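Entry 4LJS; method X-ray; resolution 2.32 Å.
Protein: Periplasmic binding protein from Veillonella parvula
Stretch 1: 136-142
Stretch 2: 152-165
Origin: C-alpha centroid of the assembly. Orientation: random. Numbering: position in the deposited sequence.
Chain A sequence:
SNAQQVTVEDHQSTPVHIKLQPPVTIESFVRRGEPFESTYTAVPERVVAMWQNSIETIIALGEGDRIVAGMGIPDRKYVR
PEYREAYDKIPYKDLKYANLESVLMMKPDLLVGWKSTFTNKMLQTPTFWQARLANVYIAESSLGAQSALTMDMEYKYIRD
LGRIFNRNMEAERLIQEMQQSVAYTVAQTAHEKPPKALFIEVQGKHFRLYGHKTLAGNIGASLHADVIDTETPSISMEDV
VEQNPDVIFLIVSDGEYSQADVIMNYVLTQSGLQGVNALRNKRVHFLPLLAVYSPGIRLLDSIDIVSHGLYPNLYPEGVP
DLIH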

ATOM      1  N   VAL A 136      11.546  -6.130  15.091  1.00 32.87           N
ATOM      2  CA  VAL A 136      10.648  -5.107  14.556  1.00 32.63           C
ATOM      3  C   VAL A 136      11.018  -4.839  13.095  1.00 34.10           C
ATOM      4  O   VAL A 136      12.196  -4.714  12.761  1.00 31.56           O
ATOM      5  CB  VAL A 136      10.752  -3.796  15.362  1.00 33.01           C
ATOM      6  CG1 VAL A 136       9.968  -2.663  14.688  1.00 31.13           C
ATOM      7  CG2 VAL A 136      10.278  -4.015  16.799  1.00 30.91           C
ATOM      8  N   TYR A 137      10.016  -4.797  12.225  1.00 35.30           N
ATOM      9  CA  TYR A 137      10.234  -4.395  10.845  1.00 42.04           C
ATOM     10  C   TYR A 137       9.322  -3.226  10.506  1.00 35.52           C
ATOM     11  O   TYR A 137       8.119  -3.273  10.761  1.00 33.37           O
ATOM     12  CB  TYR A 137      10.014  -5.552   9.864  1.00 38.64           C
ATOM     13  CG  TYR A 137      10.284  -5.138   8.437  1.00 31.36           C
ATOM     14  CD1 TYR A 137      11.588  -4.997   7.977  1.00 32.95           C
ATOM     15  CD2 TYR A 137       9.242  -4.860   7.557  1.00 32.61           C
ATOM     16  CE1 TYR A 137      11.855  -4.604   6.675  1.00 33.68           C
ATOM     17  CE2 TYR A 137       9.501  -4.462   6.240  1.00 39.53           C
ATOM     18  CZ  TYR A 137      10.810  -4.336   5.810  1.00 39.68           C
ATOM     19  OH  TYR A 137      11.087  -3.940   4.515  1.00 42.29           O
ATOM     20  N   ILE A 138       9.912  -2.184   9.929  1.00 27.82           N
ATOM     21  CA  ILE A 138       9.213  -0.935   9.652  1.00 31.77           C
ATOM     22  C   ILE A 138       9.146  -0.665   8.142  1.00 31.31           C
ATOM     23  O   ILE A 138      10.157  -0.765   7.445  1.00 31.93           O
ATOM     24  CB  ILE A 138       9.928   0.227  10.381  1.00 35.83           C
ATOM     25  CG1 ILE A 138       9.782   0.043  11.895  1.00 38.97           C
ATOM     26  CG2 ILE A 138       9.383   1.584   9.940  1.00 35.32           C
ATOM     27  CD1 ILE A 138      10.654   0.969  12.722  1.00 37.27           C
ATOM     28  N   ALA A 139       7.957  -0.343   7.634  1.00 31.50           N
ATOM     29  CA  ALA A 139       7.806  -0.004   6.215  1.00 31.33           C
ATOM     30  C   ALA A 139       8.593   1.256   5.863  1.00 33.80           C
ATOM     31  O   ALA A 139       8.340   2.328   6.415  1.00 32.55           O
ATOM     32  CB  ALA A 139       6.349   0.191   5.867  1.00 29.61           C
ATOM     33  N   GLU A 140       9.538   1.133   4.938  1.00 32.84           N
ATOM     34  CA  GLU A 140      10.320   2.291   4.514  1.00 34.60           C
ATOM     35  C   GLU A 140       9.451   3.415   3.926  1.00 28.41           C
ATOM     36  O   GLU A 140       9.760   4.592   4.084  1.00 38.09           O
ATOM     37  CB  GLU A 140      11.407   1.886   3.514  1.00 33.98           C
ATOM     38  CG  GLU A 140      12.319   3.033   3.141  1.00 41.27           C
ATOM     39  CD  GLU A 140      13.270   2.691   2.010  1.00 50.66           C
ATOM     40  OE1 GLU A 140      13.175   1.568   1.463  1.00 46.86           O
ATOM     41  OE2 GLU A 140      14.111   3.555   1.670  1.00 53.58           O
ATOM     42  N   SER A 141       8.357   3.059   3.263  1.00 25.52           N
ATOM     43  CA  SER A 141       7.498   4.077   2.657  1.00 33.65           C
ATOM     44  C   SER A 141       6.642   4.836   3.674  1.00 34.19           C
ATOM     45  O   SER A 141       5.893   5.748   3.302  1.00 37.65           O
ATOM     46  CB  SER A 141       6.602   3.459   1.591  1.00 40.42           C
ATOM     47  OG  SER A 141       5.657   2.588   2.180  1.00 41.45           O
ATOM     48  N   SER A 142       6.749   4.469   4.950  1.00 28.58           N
ATOM     49  CA  SER A 142       6.048   5.192   6.007  1.00 30.87           C
ATOM     50  C   SER A 142       6.925   6.236   6.727  1.00 38.17           C
ATOM     51  O   SER A 142       6.482   6.857   7.694  1.00 41.88           O
ATOM     52  CB  SER A 142       5.484   4.208   7.032  1.00 30.04           C
ATOM     53  OG  SER A 142       6.522   3.660   7.829  1.00 30.46           O
TER
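Stretch 2 (152-165) DMEYKYIRDLGRIF

Stretch 2 is helical from Asp 152 to Ile 164, the helix having begun earlier in the chain. It runs nearly antiparallel to the strand that holds Val 136 to Ile 138, at 163° between their N-to-C directions. The two axes approach to 10.5 Å, so side chains fill the space between them. The start of stretch 2 therefore lies by the 3-10 segment of Glu 140 to Ser 142, and its end by the strand.

Asp 152 makes no contact with stretch 1. Met 153, a selenomethionine, points toward stretch 1 with chi1 m and the rest of the chain extended. Met 153 SE lies 4.0 Å from Ser 141 CA, and Met 153 CG is 3.6 Å from Glu 140 OE1. A water joins the same pair, donating to Glu 140 OE1 and to Met 153 O, each at 2.8 Å. Glu 154 starts away from stretch 1, but its chain folds back through m chi1 and m chi2. Glu 154 OE2 accepts a hydrogen bond of 2.8 Å from Ser 141 OG.

Lys 156 points toward stretch 1, where Lys 156 NZ is 4.3 Å from Glu 140 OE1, too far for a salt bridge. Lys 156 NZ forms a salt bridge with Asp 160 OD2, one helical turn on, at 3.0 Å. Tyr 157 leaves sideways, and its ring comes nearer. Tyr 157 CE1 packs 3.6 Å from Ala 139 CB, and Tyr 157 CD1 is 3.5 Å from Tyr 137 CE2. The two tyrosine rings meet obliquely, with planes at 44°.

Asp 160 OD2 accepts a hydrogen bond of 2.6 Å from Tyr 137 OH, so this one oxygen serves both the tyrosine and Lys 156. Leu 161 CD2 lies 4.1 Å from Tyr 137 CD2. Ile 164 CD1 reaches Tyr 137 CB at 4.4 Å. Phe 165 leaves the helical conformation.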

ATOM      1  N   ASP A 152       9.723   0.924  -5.977  1.00 32.65           N
ATOM      2  CA  ASP A 152      10.889   0.203  -5.479  1.00 33.03           C
ATOM      3  C   ASP A 152      10.821  -0.094  -3.980  1.00 36.33           C
ATOM      4  O   ASP A 152      11.104  -1.216  -3.560  1.00 38.54           O
ATOM      5  CB  ASP A 152      12.176   0.964  -5.805  1.00 33.64           C
ATOM      6  CG  ASP A 152      12.617   0.771  -7.247  1.00 53.72           C
ATOM      7  OD1 ASP A 152      12.146  -0.194  -7.890  1.00 57.69           O
ATOM      8  OD2 ASP A 152      13.434   1.582  -7.739  1.00 62.86           O
HETATM    9  N   MSE A 153      10.449   0.899  -3.177  1.00 37.53           N
HETATM   10  CA  MSE A 153      10.326   0.677  -1.734  1.00 34.95           C
HETATM   11  C   MSE A 153       9.342  -0.439  -1.421  1.00 35.13           C
HETATM   12  O   MSE A 153       9.566  -1.214  -0.496  1.00 33.05           O
HETATM   13  CB  MSE A 153       9.889   1.944  -1.006  1.00 30.28           C
HETATM   14  CG  MSE A 153      10.926   3.025  -0.989  1.00 39.74           C
HETATM   15 SE   MSE A 153      10.156   4.670  -0.307  0.69 44.95          SE
HETATM   16  CE  MSE A 153      11.721   5.829  -0.571  1.00 29.78           C
ATOM     17  N   GLU A 154       8.252  -0.514  -2.188  1.00 28.78           N
ATOM     18  CA  GLU A 154       7.257  -1.568  -1.982  1.00 31.23           C
ATOM     19  C   GLU A 154       7.811  -2.939  -2.363  1.00 37.10           C
ATOM     20  O   GLU A 154       7.564  -3.928  -1.667  1.00 35.96           O
ATOM     21  CB  GLU A 154       5.966  -1.277  -2.753  1.00 29.19           C
ATOM     22  CG  GLU A 154       5.285   0.025  -2.349  1.00 41.84           C
ATOM     23  CD  GLU A 154       5.103   0.151  -0.839  1.00 45.17           C
ATOM     24  OE1 GLU A 154       4.635  -0.821  -0.200  1.00 40.92           O
ATOM     25  OE2 GLU A 154       5.436   1.224  -0.292  1.00 39.00           O
ATOM     26  N   TYR A 155       8.560  -2.997  -3.464  1.00 31.17           N
ATOM     27  CA  TYR A 155       9.201  -4.246  -3.877  1.00 33.13           C
ATOM     28  C   TYR A 155      10.139  -4.779  -2.792  1.00 31.26           C
ATOM     29  O   TYR A 155      10.098  -5.961  -2.459  1.00 31.96           O
ATOM     30  CB  TYR A 155       9.975  -4.060  -5.185  1.00 32.93           C
ATOM     31  CG  TYR A 155       9.095  -3.783  -6.383  1.00 38.01           C
ATOM     32  CD1 TYR A 155       7.783  -4.230  -6.416  1.00 29.69           C
ATOM     33  CD2 TYR A 155       9.577  -3.079  -7.485  1.00 38.34           C
ATOM     34  CE1 TYR A 155       6.971  -3.983  -7.509  1.00 36.65           C
ATOM     35  CE2 TYR A 155       8.767  -2.822  -8.585  1.00 40.38           C
ATOM     36  CZ  TYR A 155       7.460  -3.278  -8.587  1.00 42.07           C
ATOM     37  OH  TYR A 155       6.630  -3.041  -9.664  1.00 40.96           O
ATOM     38  N   LYS A 156      10.985  -3.903  -2.253  1.00 27.15           N
ATOM     39  CA  LYS A 156      11.946  -4.305  -1.235  1.00 35.80           C
ATOM     40  C   LYS A 156      11.202  -4.770   0.012  1.00 33.37           C
ATOM     41  O   LYS A 156      11.607  -5.729   0.671  1.00 36.68           O
ATOM     42  CB  LYS A 156      12.887  -3.148  -0.879  1.00 35.92           C
ATOM     43  CG  LYS A 156      13.646  -3.373   0.441  1.00 51.60           C
ATOM     44  CD  LYS A 156      14.675  -2.274   0.733  1.00 66.71           C
ATOM     45  CE  LYS A 156      15.305  -2.436   2.123  1.00 76.82           C
ATOM     46  NZ  LYS A 156      14.358  -2.114   3.241  1.00 76.29           N
ATOM     47  N   TYR A 157      10.110  -4.077   0.320  1.00 27.35           N
ATOM     48  CA  TYR A 157       9.276  -4.396   1.468  1.00 33.51           C
ATOM     49  C   TYR A 157       8.810  -5.839   1.353  1.00 32.37           C
ATOM     50  O   TYR A 157       8.962  -6.636   2.277  1.00 33.93           O
ATOM     51  CB  TYR A 157       8.076  -3.453   1.491  1.00 31.94           C
ATOM     52  CG  TYR A 157       7.070  -3.680   2.603  1.00 32.10           C
ATOM     53  CD1 TYR A 157       7.276  -3.143   3.871  1.00 31.29           C
ATOM     54  CD2 TYR A 157       5.897  -4.397   2.374  1.00 28.44           C
ATOM     55  CE1 TYR A 157       6.352  -3.319   4.881  1.00 35.03           C
ATOM     56  CE2 TYR A 157       4.961  -4.583   3.385  1.00 27.10           C
ATOM     57  CZ  TYR A 157       5.198  -4.044   4.641  1.00 37.47           C
ATOM     58  OH  TYR A 157       4.284  -4.214   5.661  1.00 32.48           O
ATOM     59  N   ILE A 158       8.272  -6.175   0.188  1.00 27.97           N
ATOM     60  CA  ILE A 158       7.786  -7.526  -0.070  1.00 35.73           C
ATOM     61  C   ILE A 158       8.936  -8.531   0.011  1.00 41.51           C
ATOM     62  O   ILE A 158       8.803  -9.606   0.595  1.00 36.47           O
ATOM     63  CB  ILE A 158       7.089  -7.588  -1.442  1.00 31.53           C
ATOM     64  CG1 ILE A 158       5.822  -6.726  -1.405  1.00 34.40           C
ATOM     65  CG2 ILE A 158       6.749  -9.016  -1.817  1.00 26.64           C
ATOM     66  CD1 ILE A 158       5.132  -6.568  -2.726  1.00 33.56           C
ATOM     67  N   ARG A 159      10.078  -8.148  -0.549  1.00 32.09           N
ATOM     68  CA  ARG A 159      11.249  -9.005  -0.573  1.00 36.99           C
ATOM     69  C   ARG A 159      11.792  -9.257   0.843  1.00 40.32           C
ATOM     70  O   ARG A 159      12.181 -10.381   1.174  1.00 36.90           O
ATOM     71  CB  ARG A 159      12.310  -8.364  -1.468  1.00 37.81           C
ATOM     72  CG  ARG A 159      13.515  -9.217  -1.746  1.00 47.92           C
ATOM     73  CD  ARG A 159      14.401  -8.559  -2.805  1.00 49.61           C
ATOM     74  NE  ARG A 159      13.898  -8.758  -4.165  1.00 50.92           N
ATOM     75  CZ  ARG A 159      13.567  -7.777  -5.002  1.00 52.03           C
ATOM     76  NH1 ARG A 159      13.673  -6.511  -4.623  1.00 48.92           N
ATOM     77  NH2 ARG A 159      13.136  -8.064  -6.227  1.00 52.22           N
ATOM     78  N   ASP A 160      11.812  -8.216   1.674  1.00 35.93           N
ATOM     79  CA  ASP A 160      12.273  -8.343   3.061  1.00 36.40           C
ATOM     80  C   ASP A 160      11.386  -9.297   3.860  1.00 34.96           C
ATOM     81  O   ASP A 160      11.876 -10.170   4.574  1.00 35.10           O
ATOM     82  CB  ASP A 160      12.284  -6.983   3.757  1.00 36.30           C
ATOM     83  CG  ASP A 160      13.433  -6.106   3.312  1.00 42.06           C
ATOM     84  OD1 ASP A 160      14.420  -6.645   2.766  1.00 38.61           O
ATOM     85  OD2 ASP A 160      13.350  -4.873   3.519  1.00 41.65           O
ATOM     86  N   LEU A 161      10.077  -9.121   3.748  1.00 31.71           N
ATOM     87  CA  LEU A 161       9.156 -10.003   4.442  1.00 35.06           C
ATOM     88  C   LEU A 161       9.322 -11.431   3.919  1.00 38.73           C
ATOM     89  O   LEU A 161       9.310 -12.381   4.692  1.00 39.71           O
ATOM     90  CB  LEU A 161       7.718  -9.498   4.320  1.00 33.75           C
ATOM     91  CG  LEU A 161       7.460  -8.229   5.151  1.00 36.80           C
ATOM     92  CD1 LEU A 161       6.070  -7.658   4.902  1.00 30.40           C
ATOM     93  CD2 LEU A 161       7.661  -8.503   6.644  1.00 37.77           C
ATOM     94  N   GLY A 162       9.518 -11.570   2.611  1.00 37.08           N
ATOM     95  CA  GLY A 162       9.828 -12.862   2.024  1.00 31.57           C
ATOM     96  C   GLY A 162      11.025 -13.547   2.667  1.00 36.07           C
ATOM     97  O   GLY A 162      10.979 -14.741   2.961  1.00 34.83           O
ATOM     98  N   ARG A 163      12.103 -12.798   2.895  1.00 34.12           N
ATOM     99  CA  ARG A 163      13.280 -13.363   3.554  1.00 38.65           C
ATOM    100  C   ARG A 163      12.990 -13.742   5.012  1.00 42.82           C
ATOM    101  O   ARG A 163      13.420 -14.793   5.490  1.00 45.79           O
ATOM    102  CB  ARG A 163      14.470 -12.400   3.498  1.00 40.03           C
ATOM    103  CG  ARG A 163      14.995 -12.104   2.110  1.00 45.66           C
ATOM    104  CD  ARG A 163      16.224 -11.198   2.180  1.00 53.96           C
ATOM    105  NE  ARG A 163      17.360 -11.870   2.811  1.00 61.95           N
ATOM    106  CZ  ARG A 163      18.366 -11.243   3.415  1.00 69.18           C
ATOM    107  NH1 ARG A 163      18.379  -9.917   3.484  1.00 69.43           N
ATOM    108  NH2 ARG A 163      19.357 -11.942   3.958  1.00 74.28           N
ATOM    109  N   ILE A 164      12.269 -12.879   5.716  1.00 41.17           N
ATOM    110  CA  ILE A 164      11.935 -13.128   7.113  1.00 39.71           C
ATOM    111  C   ILE A 164      11.111 -14.414   7.273  1.00 40.11           C
ATOM    112  O   ILE A 164      11.354 -15.198   8.188  1.00 35.57           O
ATOM    113  CB  ILE A 164      11.208 -11.913   7.745  1.00 38.03           C
ATOM    114  CG1 ILE A 164      12.165 -10.723   7.861  1.00 38.63           C
ATOM    115  CG2 ILE A 164      10.636 -12.263   9.119  1.00 28.13           C
ATOM    116  CD1 ILE A 164      11.517  -9.459   8.424  1.00 36.03           C
ATOM    117  N   PHE A 165      10.175 -14.651   6.358  1.00 37.98           N
ATOM    118  CA  PHE A 165       9.275 -15.800   6.469  1.00 32.91           C
ATOM    119  C   PHE A 165       9.664 -17.012   5.648  1.00 31.25           C
ATOM    120  O   PHE A 165       8.854 -17.924   5.473  1.00 39.50           O
ATOM    121  CB  PHE A 165       7.847 -15.383   6.127  1.00 35.55           C
ATOM    122  CG  PHE A 165       7.225 -14.518   7.171  1.00 35.78           C
ATOM    123  CD1 PHE A 165       6.604 -15.082   8.259  1.00 34.96           C
ATOM    124  CD2 PHE A 165       7.310 -13.142   7.088  1.00 36.01           C
ATOM    125  CE1 PHE A 165       6.046 -14.288   9.239  1.00 39.53           C
ATOM    126  CE2 PHE A 165       6.756 -12.345   8.061  1.00 37.50           C
ATOM    127  CZ  PHE A 165       6.127 -12.916   9.142  1.00 32.63           C
TER
HETATM  128  O   HOH W   1      11.524  -0.747   1.495  1.00 39.28           O